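Local coordinates for CCHC-type domain-containing protein (Trypanosoma brucei brucei, PDB 7C45) that trims guide RNA in trypanosomes as an RNase D ribonuclease, probably removing nucleotides from the 3' end with metal ions bound at its exonuclease site, at residues P15-D20 with K67-L72; A39-A44 with L59-S64. All coordinates share one frame; numbering follows the deposited sequence.

Contact 1: P15-D20 with K67-L72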
loop_
_atom_site.group_PDB
_atom_site.type_symbol
_atom_site.label_atom_id
_atom_site.label_comp_id
_atom_site.label_asym_id
_atom_site.label_seq_id
_atom_site.Cartn_x
_atom_site.Cartn_y
_atom_site.Cartn_z
ATOM N N PRO A 15 -8.245 -17.142 0.155
ATOM C CA PRO A 15 -7.676 -17.707 -1.067
ATOM C C PRO A 15 -7.765 -16.707 -2.207
ATOM O O PRO A 15 -8.584 -15.797 -2.199
ATOM C CB PRO A 15 -8.556 -18.933 -1.341
ATOM C CG PRO A 15 -9.802 -18.730 -0.539
ATOM C CD PRO A 15 -9.633 -17.572 0.392
ATOM N N TYR A 16 -6.898 -16.880 -3.189
ATOM C CA TYR A 16 -7.045 -16.116 -4.419
ATOM C C TYR A 16 -7.920 -16.866 -5.421
ATOM O O TYR A 16 -8.044 -18.097 -5.394
ATOM C CB TYR A 16 -5.691 -15.802 -5.062
ATOM C CG TYR A 16 -4.918 -16.981 -5.594
ATOM C CD1 TYR A 16 -5.253 -17.564 -6.809
ATOM C CD2 TYR A 16 -3.824 -17.487 -4.913
ATOM C CE1 TYR A 16 -4.556 -18.659 -7.304
ATOM C CE2 TYR A 16 -3.120 -18.577 -5.401
ATOM C CZ TYR A 16 -3.480 -19.146 -6.601
ATOM O OH TYR A 16 -2.787 -20.221 -7.097
ATOM N N ARG A 17 -8.495 -16.097 -6.334
ATOM C CA ARG A 17 -9.322 -16.614 -7.417
ATOM C C ARG A 17 -8.943 -15.873 -8.686
ATOM O O ARG A 17 -9.113 -14.659 -8.746
ATOM C CB ARG A 17 -10.800 -16.404 -7.126
ATOM C CG ARG A 17 -11.723 -17.140 -8.048
ATOM C CD ARG A 17 -12.991 -17.446 -7.276
ATOM N NE ARG A 17 -12.646 -18.181 -6.071
ATOM C CZ ARG A 17 -13.359 -18.172 -4.950
ATOM N NH1 ARG A 17 -12.946 -18.882 -3.905
ATOM N NH2 ARG A 17 -14.470 -17.439 -4.863
ATOM N N VAL A 18 -8.440 -16.605 -9.683
ATOM C CA VAL A 18 -8.057 -15.993 -10.953
ATOM C C VAL A 18 -9.308 -15.617 -11.732
ATOM O O VAL A 18 -10.196 -16.449 -11.944
ATOM C CB VAL A 18 -7.180 -16.949 -11.776
ATOM C CG1 VAL A 18 -6.899 -16.340 -13.163
ATOM C CG2 VAL A 18 -5.897 -17.258 -11.049
ATOM N N VAL A 19 -9.378 -14.381 -12.176
ATOM C CA VAL A 19 -10.524 -13.896 -12.933
ATOM C C VAL A 19 -10.042 -13.700 -14.367
ATOM O O VAL A 19 -9.421 -12.686 -14.697
ATOM C CB VAL A 19 -11.112 -12.614 -12.326
ATOM C CG1 VAL A 19 -12.264 -12.086 -13.172
ATOM C CG2 VAL A 19 -11.595 -12.912 -10.893
ATOM N N ASP A 20 -10.306 -14.690 -15.229
ATOM C CA ASP A 20 -9.719 -14.667 -16.558
ATOM C C ASP A 20 -10.713 -15.020 -17.658
ATOM O O ASP A 20 -10.301 -15.205 -18.805
ATOM C CB ASP A 20 -8.503 -15.586 -16.616
ATOM C CG ASP A 20 -8.818 -17.022 -16.257
ATOM O OD1 ASP A 20 -9.945 -17.336 -15.804
ATOM O OD2 ASP A 20 -7.897 -17.834 -16.402
ATOM N N LYS A 67 -16.297 -10.017 0.649
ATOM C CA LYS A 67 -16.112 -11.432 0.376
ATOM C C LYS A 67 -14.701 -11.857 0.761
ATOM O O LYS A 67 -13.744 -11.114 0.511
ATOM C CB LYS A 67 -16.409 -11.722 -1.097
ATOM C CG LYS A 67 -16.397 -13.187 -1.449
ATOM C CD LYS A 67 -16.577 -13.429 -2.921
ATOM C CE LYS A 67 -17.351 -14.709 -3.155
ATOM N NZ LYS A 67 -18.585 -14.765 -2.312
ATOM N N PRO A 68 -14.526 -13.019 1.385
ATOM C CA PRO A 68 -13.197 -13.456 1.858
ATOM C C PRO A 68 -12.380 -14.114 0.761
ATOM O O PRO A 68 -12.035 -15.301 0.829
ATOM C CB PRO A 68 -13.564 -14.457 2.967
ATOM C CG PRO A 68 -14.826 -15.055 2.477
ATOM C CD PRO A 68 -15.589 -13.922 1.865
ATOM N N VAL A 69 -12.048 -13.330 -0.269
ATOM C CA VAL A 69 -11.325 -13.833 -1.428
ATOM C C VAL A 69 -10.449 -12.706 -1.961
ATOM O O VAL A 69 -10.763 -11.529 -1.789
ATOM C CB VAL A 69 -12.288 -14.340 -2.540
ATOM C CG1 VAL A 69 -12.963 -13.188 -3.234
ATOM C CG2 VAL A 69 -11.564 -15.208 -3.562
ATOM N N VAL A 70 -9.372 -13.073 -2.642
ATOM C CA VAL A 70 -8.562 -12.123 -3.405
ATOM C C VAL A 70 -8.832 -12.376 -4.884
ATOM O O VAL A 70 -8.591 -13.484 -5.376
ATOM C CB VAL A 70 -7.066 -12.276 -3.088
ATOM C CG1 VAL A 70 -6.212 -11.388 -4.012
ATOM C CG2 VAL A 70 -6.810 -11.975 -1.618
ATOM N N PHE A 71 -9.376 -11.386 -5.576
ATOM C CA PHE A 71 -9.598 -11.546 -7.013
ATOM C C PHE A 71 -8.314 -11.174 -7.734
ATOM O O PHE A 71 -7.756 -10.109 -7.478
ATOM C CB PHE A 71 -10.742 -10.665 -7.505
ATOM C CG PHE A 71 -12.115 -11.073 -6.995
ATOM C CD1 PHE A 71 -12.635 -12.316 -7.293
ATOM C CD2 PHE A 71 -12.893 -10.164 -6.268
ATOM C CE1 PHE A 71 -13.898 -12.673 -6.853
ATOM C CE2 PHE A 71 -14.153 -10.508 -5.811
ATOM C CZ PHE A 71 -14.665 -11.755 -6.112
ATOM N N LEU A 72 -7.843 -12.043 -8.622
ATOM C CA LEU A 72 -6.706 -11.721 -9.476
ATOM C C LEU A 72 -7.260 -11.515 -10.879
ATOM O O LEU A 72 -7.543 -12.483 -11.588
ATOM C CB LEU A 72 -5.649 -12.814 -9.453
ATOM C CG LEU A 72 -5.109 -13.172 -8.069
ATOM C CD1 LEU A 72 -4.185 -14.355 -8.187
ATOM C CD2 LEU A 72 -4.380 -11.963 -7.479
#

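Contact 2: A39-A44 with L59-S64. With CA (calcium ion), chain E; CA (calcium ion), chain F; nucleotides of chain B.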
loop_
_atom_site.group_PDB
_atom_site.type_symbol
_atom_site.label_atom_id
_atom_site.label_comp_id
_atom_site.label_asym_id
_atom_site.label_seq_id
_atom_site.Cartn_x
_atom_site.Cartn_y
_atom_site.Cartn_z
ATOM N N ALA A 39 -9.296 -3.081 -1.395
ATOM C CA ALA A 39 -7.849 -2.979 -1.521
ATOM C C ALA A 39 -7.448 -3.325 -2.950
ATOM O O ALA A 39 -7.874 -4.359 -3.470
ATOM C CB ALA A 39 -7.165 -3.927 -0.546
ATOM N N LEU A 40 -6.613 -2.484 -3.557
ATOM C CA LEU A 40 -6.187 -2.666 -4.943
ATOM C C LEU A 40 -4.675 -2.705 -5.058
ATOM O O LEU A 40 -3.956 -2.100 -4.263
ATOM C CB LEU A 40 -6.702 -1.567 -5.837
ATOM C CG LEU A 40 -8.199 -1.569 -6.085
ATOM C CD1 LEU A 40 -8.590 -0.297 -6.806
ATOM C CD2 LEU A 40 -8.618 -2.782 -6.918
ATOM N N ASP A 41 -4.215 -3.401 -6.093
ATOM C CA ASP A 41 -2.803 -3.550 -6.401
ATOM C C ASP A 41 -2.720 -3.885 -7.887
ATOM O O ASP A 41 -3.693 -4.343 -8.487
ATOM C CB ASP A 41 -2.193 -4.631 -5.514
ATOM C CG ASP A 41 -0.688 -4.727 -5.611
ATOM O OD1 ASP A 41 -0.033 -3.785 -6.050
ATOM O OD2 ASP A 41 -0.178 -5.776 -5.208
ATOM N N ILE A 42 -1.554 -3.641 -8.481
ATOM C CA ILE A 42 -1.361 -3.959 -9.898
ATOM C C ILE A 42 -0.009 -4.624 -10.070
ATOM O O ILE A 42 0.990 -4.165 -9.506
ATOM C CB ILE A 42 -1.455 -2.704 -10.793
ATOM C CG1 ILE A 42 -2.840 -2.054 -10.689
ATOM C CG2 ILE A 42 -1.142 -3.055 -12.224
ATOM C CD1 ILE A 42 -2.942 -0.744 -11.468
ATOM N N GLU A 43 0.029 -5.706 -10.859
ATOM C CA GLU A 43 1.282 -6.264 -11.361
ATOM C C GLU A 43 1.406 -5.991 -12.854
ATOM O O GLU A 43 0.478 -6.266 -13.619
ATOM C CB GLU A 43 1.390 -7.772 -11.126
ATOM C CG GLU A 43 1.270 -8.235 -9.654
ATOM C CD GLU A 43 2.141 -7.441 -8.684
ATOM O OE1 GLU A 43 3.340 -7.278 -8.982
ATOM O OE2 GLU A 43 1.630 -7.026 -7.598
ATOM N N ALA A 44 2.569 -5.487 -13.268
ATOM C CA ALA A 44 2.765 -5.089 -14.654
ATOM C C ALA A 44 4.045 -5.718 -15.197
ATOM O O ALA A 44 4.931 -6.126 -14.445
ATOM C CB ALA A 44 2.812 -3.556 -14.783
ATOM N N LEU A 59 -1.882 -8.082 -14.197
ATOM C CA LEU A 59 -2.909 -8.369 -13.201
ATOM C C LEU A 59 -3.359 -7.083 -12.519
ATOM O O LEU A 59 -2.555 -6.178 -12.300
ATOM C CB LEU A 59 -2.377 -9.333 -12.128
ATOM C CG LEU A 59 -1.878 -10.705 -12.580
ATOM C CD1 LEU A 59 -1.275 -11.494 -11.411
ATOM C CD2 LEU A 59 -3.026 -11.491 -13.274
ATOM N N VAL A 60 -4.652 -6.995 -12.202
ATOM C CA VAL A 60 -5.154 -6.071 -11.189
ATOM C C VAL A 60 -5.732 -6.922 -10.068
ATOM O O VAL A 60 -6.504 -7.844 -10.336
ATOM C CB VAL A 60 -6.212 -5.107 -11.749
ATOM C CG1 VAL A 60 -6.826 -4.267 -10.612
ATOM C CG2 VAL A 60 -5.599 -4.235 -12.845
ATOM N N GLN A 61 -5.293 -6.675 -8.835
ATOM C CA GLN A 61 -5.688 -7.502 -7.700
ATOM C C GLN A 61 -6.631 -6.721 -6.794
ATOM O O GLN A 61 -6.479 -5.515 -6.629
ATOM C CB GLN A 61 -4.461 -7.976 -6.923
ATOM C CG GLN A 61 -3.456 -8.693 -7.827
ATOM C CD GLN A 61 -2.373 -7.768 -8.330
ATOM O OE1 GLN A 61 -2.521 -7.108 -9.362
ATOM N NE2 GLN A 61 -1.283 -7.696 -7.596
ATOM N N ALA A 62 -7.639 -7.405 -6.245
ATOM C CA ALA A 62 -8.639 -6.723 -5.432
ATOM C C ALA A 62 -9.044 -7.601 -4.260
ATOM O O ALA A 62 -9.241 -8.810 -4.410
ATOM C CB ALA A 62 -9.890 -6.365 -6.225
ATOM N N CYS A 63 -9.207 -6.976 -3.109
ATOM C CA CYS A 63 -9.680 -7.692 -1.929
ATOM C C CYS A 63 -10.561 -6.729 -1.157
ATOM O O CYS A 63 -10.085 -5.660 -0.769
ATOM C CB CYS A 63 -8.504 -8.169 -1.089
ATOM S SG CYS A 63 -8.990 -9.220 0.312
ATOM N N SER A 64 -11.834 -7.087 -0.970
ATOM C CA SER A 64 -12.817 -6.177 -0.398
ATOM C C SER A 64 -13.416 -6.755 0.877
ATOM O O SER A 64 -13.224 -7.920 1.217
ATOM C CB SER A 64 -13.934 -5.869 -1.398
ATOM O OG SER A 64 -15.026 -6.763 -1.232
HETATM CA CA CA E . 1.963 -6.155 -5.512
HETATM CA CA CA F . 1.797 -2.280 -5.692
ATOM P P U B 10 4.403 -3.577 -6.084
ATOM O OP1 U B 10 3.134 -4.324 -5.988
ATOM O OP2 U B 10 5.572 -3.955 -5.235
ATOM O "O5'" U B 10 4.894 -3.576 -7.604
ATOM C "C5'" U B 10 3.949 -3.479 -8.656
ATOM C "C4'" U B 10 4.618 -3.457 -10.005
ATOM O "O4'" U B 10 5.681 -2.485 -9.986
ATOM C "C3'" U B 10 5.307 -4.743 -10.429
ATOM O "O3'" U B 10 4.412 -5.676 -10.990
ATOM C "C2'" U B 10 6.339 -4.253 -11.430
ATOM O "O2'" U B 10 5.716 -4.025 -12.687
ATOM C "C1'" U B 10 6.731 -2.906 -10.827
ATOM N N1 U B 10 7.967 -2.983 -10.026
ATOM C C2 U B 10 9.142 -2.950 -10.742
ATOM O O2 U B 10 9.152 -2.880 -11.962
ATOM N N3 U B 10 10.277 -3.011 -9.972
ATOM C C4 U B 10 10.335 -3.088 -8.595
ATOM O O4 U B 10 11.434 -3.137 -8.051
ATOM C C5 U B 10 9.069 -3.105 -7.926
ATOM C C6 U B 10 7.948 -3.050 -8.650
HETATM O O HOH W 1 1.353 -1.814 -7.983
HETATM O O HOH W 2 1.442 -8.626 -4.156
HETATM O O HOH W 3 3.977 -7.605 -5.371
HETATM O O HOH W 4 1.755 -1.929 -3.278
HETATM O O HOH W 5 0.689 -0.085 -5.404
#

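Contact 1: P15-D20 with K67-L72
Arg17 sets CG anti to its backbone N (chi1 -169°) and then bends at chi3 (-56°). The bend lays the guanidinium over Val69, whose CG2 is likewise anti to its own N. Val69 CG2 meets one face of the guanidinium over its centre, 3.7 Å from Arg17 CZ. The other methyl, Val69 CG1, lies over one face of the Phe71 ring, towards the rim. Tyr16 takes the crowded position, with CG between N and the carbonyl carbon (chi1 67°). Its ring therefore leans away from 67-72, and Leu72 CD1 approaches Tyr16 CD1 obliquely at 3.7 Å. Val19 CG2 touches Phe71 CD1 at 3.8 Å, approaching the ring obliquely.

Strands 16-19 and 70-72 pair in parallel. Val70 N donates to Pro15 O at 2.9 Å, and Arg17 N to Val70 O at 2.8 Å. Leu72 N then donates an almost straight hydrogen bond to Arg17 O, and Val19 N donates one to Leu72 O at 2.7 Å. Helix 22-33 packs on Phe71 and Val19, and helix 182-202 on Tyr16 and Val70. Four backbone hydrogen bonds thus carry the pairing of the outermost strand 16-19 of the exonuclease sheet, and the Arg17 cation lies against a methyl group, with no acidic partner in 67-72.

Contact 2: A39-A44 with L59-S64
The Asp41 and Gln61 side chains lie side by side, their carboxylate and amide planes 42° apart. The Glu43 side chain crosses Gln61 at about a right angle, with the planes 60° apart. Glu43 OE2 lies near the amide plane of Gln61 and takes NE2 at 3.0 Å on its anti lone pair. The other end of the amide, OE1, receives a weak bond from Glu43 N. The bend of Gln61 at chi2 (95°) turns the amide towards 39-44. Gln61 NE2 also donates to Ala188 O, so Gln61, a second-shell residue, probably helps orient Glu43.

Asp41 bridges two calcium ions: OD2 binds the ion of chain E at 2.2 Å, and OD1 that of chain F at 2.4 Å. Glu43 OE2 joins the chain E ion at 2.3 Å, and OP1 of U10 of chain B binds both metals. The ions should keep these carboxylates ionised. Glu43 OE1 accepts the U10 O3' at 2.8 Å, and Ala44 N donates to the same O3' at 2.9 Å. Ala44 O accepts the U10 O2', consistent with recognition of a ribose. This is the two-metal site of a DEDD-type exonuclease, with calcium bound.

Ala39 with Cys63, Asp41 with Gln61 and Glu43 with Leu59 are hydrogen-bonded antiparallel pairs. Helix 182-202, which supplies the metal ligand Asp191, packs on Ala39, Asp41, Leu59 and Cys63. Strands 97-100 and 70-74 flank the pair.

From the N terminus the chain lays down strand 16-19, passes through helix 22-33 and enters strand 37-44. Strand 57-64 turns back along it, so contact 2 closes a short loop. Strand 70-74 follows directly and comes to lie between strand 57-64 and strand 16-19. Its pairing with the latter, contact 1, closes a longer loop that encloses contact 2 whole. The two contacts meet where Phe71 N probably bonds Ala62 O at 2.8 Å and Leu72 CD2 packs on Gln61 CG. Together they tie four neighbouring strands of one mixed sheet, from its edge strand 16-19 to the metal-binding strand 37-44.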